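PDB 5O5C: putative decarboxylase involved in desferrioxamine biosynthesis from Erwinia amylovora, which probably decarboxylates lysine in desferrioxamine biosynthesis, using pyridoxal 5'-phosphate as its cofactor. Local coordinates for residues B[425-430]-B[434-439]. Residues are numbered along the deposited sequence; the frame is centred on the assembly and turned at random.
Sequences EVLHVP and TQIFRY
Glu425 and Arg438 form an antiparallel hydrogen-bonded pair, joined by two backbone bonds: Glu425 N to Arg438 O (2.9 Å) and Arg438 N to Glu425 O (2.8 Å). Beyond the next, non-hydrogen-bonded pair, Val426 and Phe437, Leu427 N still reaches Ile436 O at 3.2 Å. There the ladder passes to side chains. His428 takes over the acceptor's part: with chi1 at 62° its ring swings to strand 434-439, and NE2 accepts the backbone N-H of Ile436 almost in the ring plane (2.9 Å), which implies that NE2 carries no proton. Gln435 answers in the reverse sense. Bent at chi2 (61°), it slides antiparallel past His428, its amide stacked 29° from the imidazole plane, and donates from NE2 to His428 O (2.8 Å). The two residues thus tie the loop after strand 424-426 to strand 434-439.

Charge adds a weaker link, as the extended side chains of Glu425 and Arg438 run side by side and OE1 meets the guanidinium edge in its plane, a salt bridge with weak hydrogen bonds from NE (3.3 Å) and NH2, the two planes nearly perpendicular. Apolar contacts are modest: Leu427 CD1 rests on Ile436 CG2 (3.8 Å), while Val426 CG1 touches Phe437 CB.

This is a beta hairpin at the edge of the four-stranded antiparallel sheet that, as in other fold-type I decarboxylases, belongs to the C-terminal small domain; the side chain of Thr434 lies about 9 Å from the bound pyridoxal 5'-phosphate.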
ATOM      1  N   GLU B 425      34.773   1.161  17.563  1.00 31.15           N
ATOM      2  CA  GLU B 425      34.773   2.527  17.062  1.00 31.89           C
ATOM      3  C   GLU B 425      33.324   3.016  16.774  1.00 29.92           C
ATOM      4  O   GLU B 425      32.650   2.431  15.921  1.00 28.46           O
ATOM      5  CB  GLU B 425      35.564   2.547  15.779  1.00 33.67           C
ATOM      6  CG  GLU B 425      35.810   3.932  15.241  1.00 39.11           C
ATOM      7  CD  GLU B 425      36.182   3.881  13.792  1.00 44.08           C
ATOM      8  OE1 GLU B 425      37.088   3.083  13.452  1.00 46.10           O
ATOM      9  OE2 GLU B 425      35.547   4.605  13.000  1.00 48.25           O
ATOM     10  N   VAL B 426      32.896   4.086  17.452  1.00 28.93           N
ATOM     11  CA  VAL B 426      31.553   4.700  17.273  1.00 30.91           C
ATOM     12  C   VAL B 426      31.715   6.019  16.535  1.00 30.11           C
ATOM     13  O   VAL B 426      32.725   6.661  16.688  1.00 31.71           O
ATOM     14  CB  VAL B 426      30.799   4.918  18.602  1.00 30.63           C
ATOM     15  CG1 VAL B 426      30.638   3.631  19.360  1.00 30.33           C
ATOM     16  CG2 VAL B 426      31.478   5.934  19.494  1.00 31.32           C
ATOM     17  N   LEU B 427      30.747   6.384  15.696  1.00 29.57           N
ATOM     18  CA  LEU B 427      30.860   7.564  14.824  1.00 28.26           C
ATOM     19  C   LEU B 427      30.080   8.760  15.351  1.00 26.64           C
ATOM     20  O   LEU B 427      30.316   9.888  14.952  1.00 26.40           O
ATOM     21  CB  LEU B 427      30.357   7.247  13.409  1.00 26.99           C
ATOM     22  CG  LEU B 427      31.154   6.278  12.540  1.00 26.62           C
ATOM     23  CD1 LEU B 427      30.491   6.119  11.199  1.00 29.36           C
ATOM     24  CD2 LEU B 427      32.573   6.785  12.326  1.00 28.30           C
ATOM     25  N   HIS B 428      29.134   8.537  16.239  1.00 24.57           N
ATOM     26  CA  HIS B 428      28.266   9.644  16.585  1.00 27.57           C
ATOM     27  C   HIS B 428      27.597   9.372  17.872  1.00 26.28           C
ATOM     28  O   HIS B 428      27.371   8.215  18.269  1.00 26.70           O
ATOM     29  CB  HIS B 428      27.178   9.860  15.499  1.00 26.19           C
ATOM     30  CG  HIS B 428      26.260   8.674  15.352  1.00 24.85           C
ATOM     31  ND1 HIS B 428      24.906   8.739  15.586  1.00 25.41           N
ATOM     32  CD2 HIS B 428      26.524   7.378  15.074  1.00 23.62           C
ATOM     33  CE1 HIS B 428      24.371   7.542  15.436  1.00 23.31           C
ATOM     34  NE2 HIS B 428      25.330   6.701  15.118  1.00 23.36           N
ATOM     35  N   VAL B 429      27.178  10.461  18.484  1.00 26.49           N
ATOM     36  CA  VAL B 429      26.315  10.349  19.621  1.00 28.68           C
ATOM     37  C   VAL B 429      24.826  10.302  19.166  1.00 31.10           C
ATOM     38  O   VAL B 429      24.425  11.066  18.303  1.00 26.92           O
ATOM     39  CB  VAL B 429      26.624  11.486  20.587  1.00 34.79           C
ATOM     40  CG1 VAL B 429      26.211  12.834  20.001  1.00 34.26           C
ATOM     41  CG2 VAL B 429      25.958  11.201  21.937  1.00 37.63           C
ATOM     42  N   PRO B 430      24.000   9.416  19.759  1.00 30.94           N
ATOM     43  CA  PRO B 430      22.689   9.234  19.098  1.00 30.63           C
ATOM     44  C   PRO B 430      21.733  10.388  19.150  1.00 24.46           C
ATOM     45  O   PRO B 430      21.384  10.889  20.225  1.00 23.75           O
ATOM     46  CB  PRO B 430      22.082   8.065  19.818  1.00 29.66           C
ATOM     47  CG  PRO B 430      22.883   7.891  21.065  1.00 33.08           C
ATOM     48  CD  PRO B 430      24.266   8.313  20.683  1.00 32.47           C
ATOM     49  N   THR B 434      19.433   5.164  16.919  1.00 25.54           N
ATOM     50  CA  THR B 434      20.335   4.397  16.080  1.00 30.18           C
ATOM     51  C   THR B 434      21.802   4.704  16.441  1.00 32.73           C
ATOM     52  O   THR B 434      22.116   5.826  16.808  1.00 29.41           O
ATOM     53  CB  THR B 434      20.015   4.746  14.631  1.00 32.99           C
ATOM     54  OG1 THR B 434      19.781   3.559  13.875  1.00 40.04           O
ATOM     55  CG2 THR B 434      21.054   5.542  14.014  1.00 28.88           C
ATOM     56  N   GLN B 435      22.677   3.705  16.339  1.00 35.81           N
ATOM     57  CA  GLN B 435      24.107   3.867  16.591  1.00 36.14           C
ATOM     58  C   GLN B 435      24.912   3.160  15.490  1.00 34.97           C
ATOM     59  O   GLN B 435      24.750   1.976  15.297  1.00 35.65           O
ATOM     60  CB  GLN B 435      24.419   3.293  17.983  1.00 38.97           C
ATOM     61  CG  GLN B 435      25.837   3.516  18.489  1.00 47.32           C
ATOM     62  CD  GLN B 435      26.261   4.969  18.642  1.00 42.88           C
ATOM     63  OE1 GLN B 435      25.655   5.679  19.381  1.00 41.81           O
ATOM     64  NE2 GLN B 435      27.323   5.388  17.948  1.00 47.97           N
ATOM     65  N   ILE B 436      25.758   3.900  14.759  1.00 29.75           N
ATOM     66  CA  ILE B 436      26.620   3.363  13.749  1.00 28.22           C
ATOM     67  C   ILE B 436      28.033   3.191  14.332  1.00 27.43           C
ATOM     68  O   ILE B 436      28.641   4.144  14.828  1.00 25.36           O
ATOM     69  CB  ILE B 436      26.650   4.262  12.472  1.00 25.77           C
ATOM     70  CG1 ILE B 436      25.260   4.377  11.833  1.00 25.72           C
ATOM     71  CG2 ILE B 436      27.608   3.697  11.432  1.00 26.25           C
ATOM     72  CD1 ILE B 436      24.574   3.054  11.557  1.00 24.54           C
ATOM     73  N   PHE B 437      28.546   1.969  14.255  1.00 26.16           N
ATOM     74  CA  PHE B 437      29.814   1.650  14.832  1.00 26.51           C
ATOM     75  C   PHE B 437      30.476   0.519  14.060  1.00 27.38           C
ATOM     76  O   PHE B 437      29.828  -0.112  13.218  1.00 23.87           O
ATOM     77  CB  PHE B 437      29.613   1.248  16.299  1.00 27.00           C
ATOM     78  CG  PHE B 437      28.791   0.005  16.500  1.00 27.46           C
ATOM     79  CD1 PHE B 437      27.391   0.059  16.512  1.00 25.73           C
ATOM     80  CD2 PHE B 437      29.416  -1.226  16.740  1.00 25.88           C
ATOM     81  CE1 PHE B 437      26.645  -1.091  16.724  1.00 26.62           C
ATOM     82  CE2 PHE B 437      28.672  -2.379  16.940  1.00 26.70           C
ATOM     83  CZ  PHE B 437      27.280  -2.316  16.925  1.00 26.37           C
ATOM     84  N   ARG B 438      31.758   0.278  14.337  1.00 24.45           N
ATOM     85  CA  ARG B 438      32.429  -0.904  13.814  1.00 27.50           C
ATOM     86  C   ARG B 438      33.491  -1.472  14.734  1.00 26.18           C
ATOM     87  O   ARG B 438      34.027  -0.800  15.604  1.00 23.85           O
ATOM     88  CB  ARG B 438      33.013  -0.696  12.428  1.00 29.19           C
ATOM     89  CG  ARG B 438      34.124   0.312  12.333  1.00 30.83           C
ATOM     90  CD  ARG B 438      34.761   0.348  10.948  1.00 30.21           C
ATOM     91  NE  ARG B 438      35.917   1.216  10.987  1.00 31.31           N
ATOM     92  CZ  ARG B 438      36.642   1.630   9.956  1.00 32.70           C
ATOM     93  NH1 ARG B 438      36.364   1.270   8.716  1.00 34.43           N
ATOM     94  NH2 ARG B 438      37.673   2.438  10.197  1.00 36.45           N
ATOM     95  N   TYR B 439      33.786  -2.732  14.482  1.00 26.73           N
ATOM     96  CA  TYR B 439      34.819  -3.412  15.165  1.00 30.33           C
ATOM     97  C   TYR B 439      36.153  -3.130  14.471  1.00 29.14           C
ATOM     98  O   TYR B 439      36.360  -3.489  13.339  1.00 30.60           O
ATOM     99  CB  TYR B 439      34.492  -4.893  15.224  1.00 30.91           C
ATOM    100  CG  TYR B 439      35.501  -5.698  15.994  1.00 34.43           C
ATOM    101  CD1 TYR B 439      35.569  -5.622  17.384  1.00 35.79           C
ATOM    102  CD2 TYR B 439      36.402  -6.527  15.327  1.00 35.19           C
ATOM    103  CE1 TYR B 439      36.512  -6.339  18.090  1.00 34.93           C
ATOM    104  CE2 TYR B 439      37.344  -7.248  16.016  1.00 36.75           C
ATOM    105  CZ  TYR B 439      37.387  -7.154  17.409  1.00 38.65           C
ATOM    106  OH  TYR B 439      38.314  -7.888  18.094  1.00 35.02           O
TER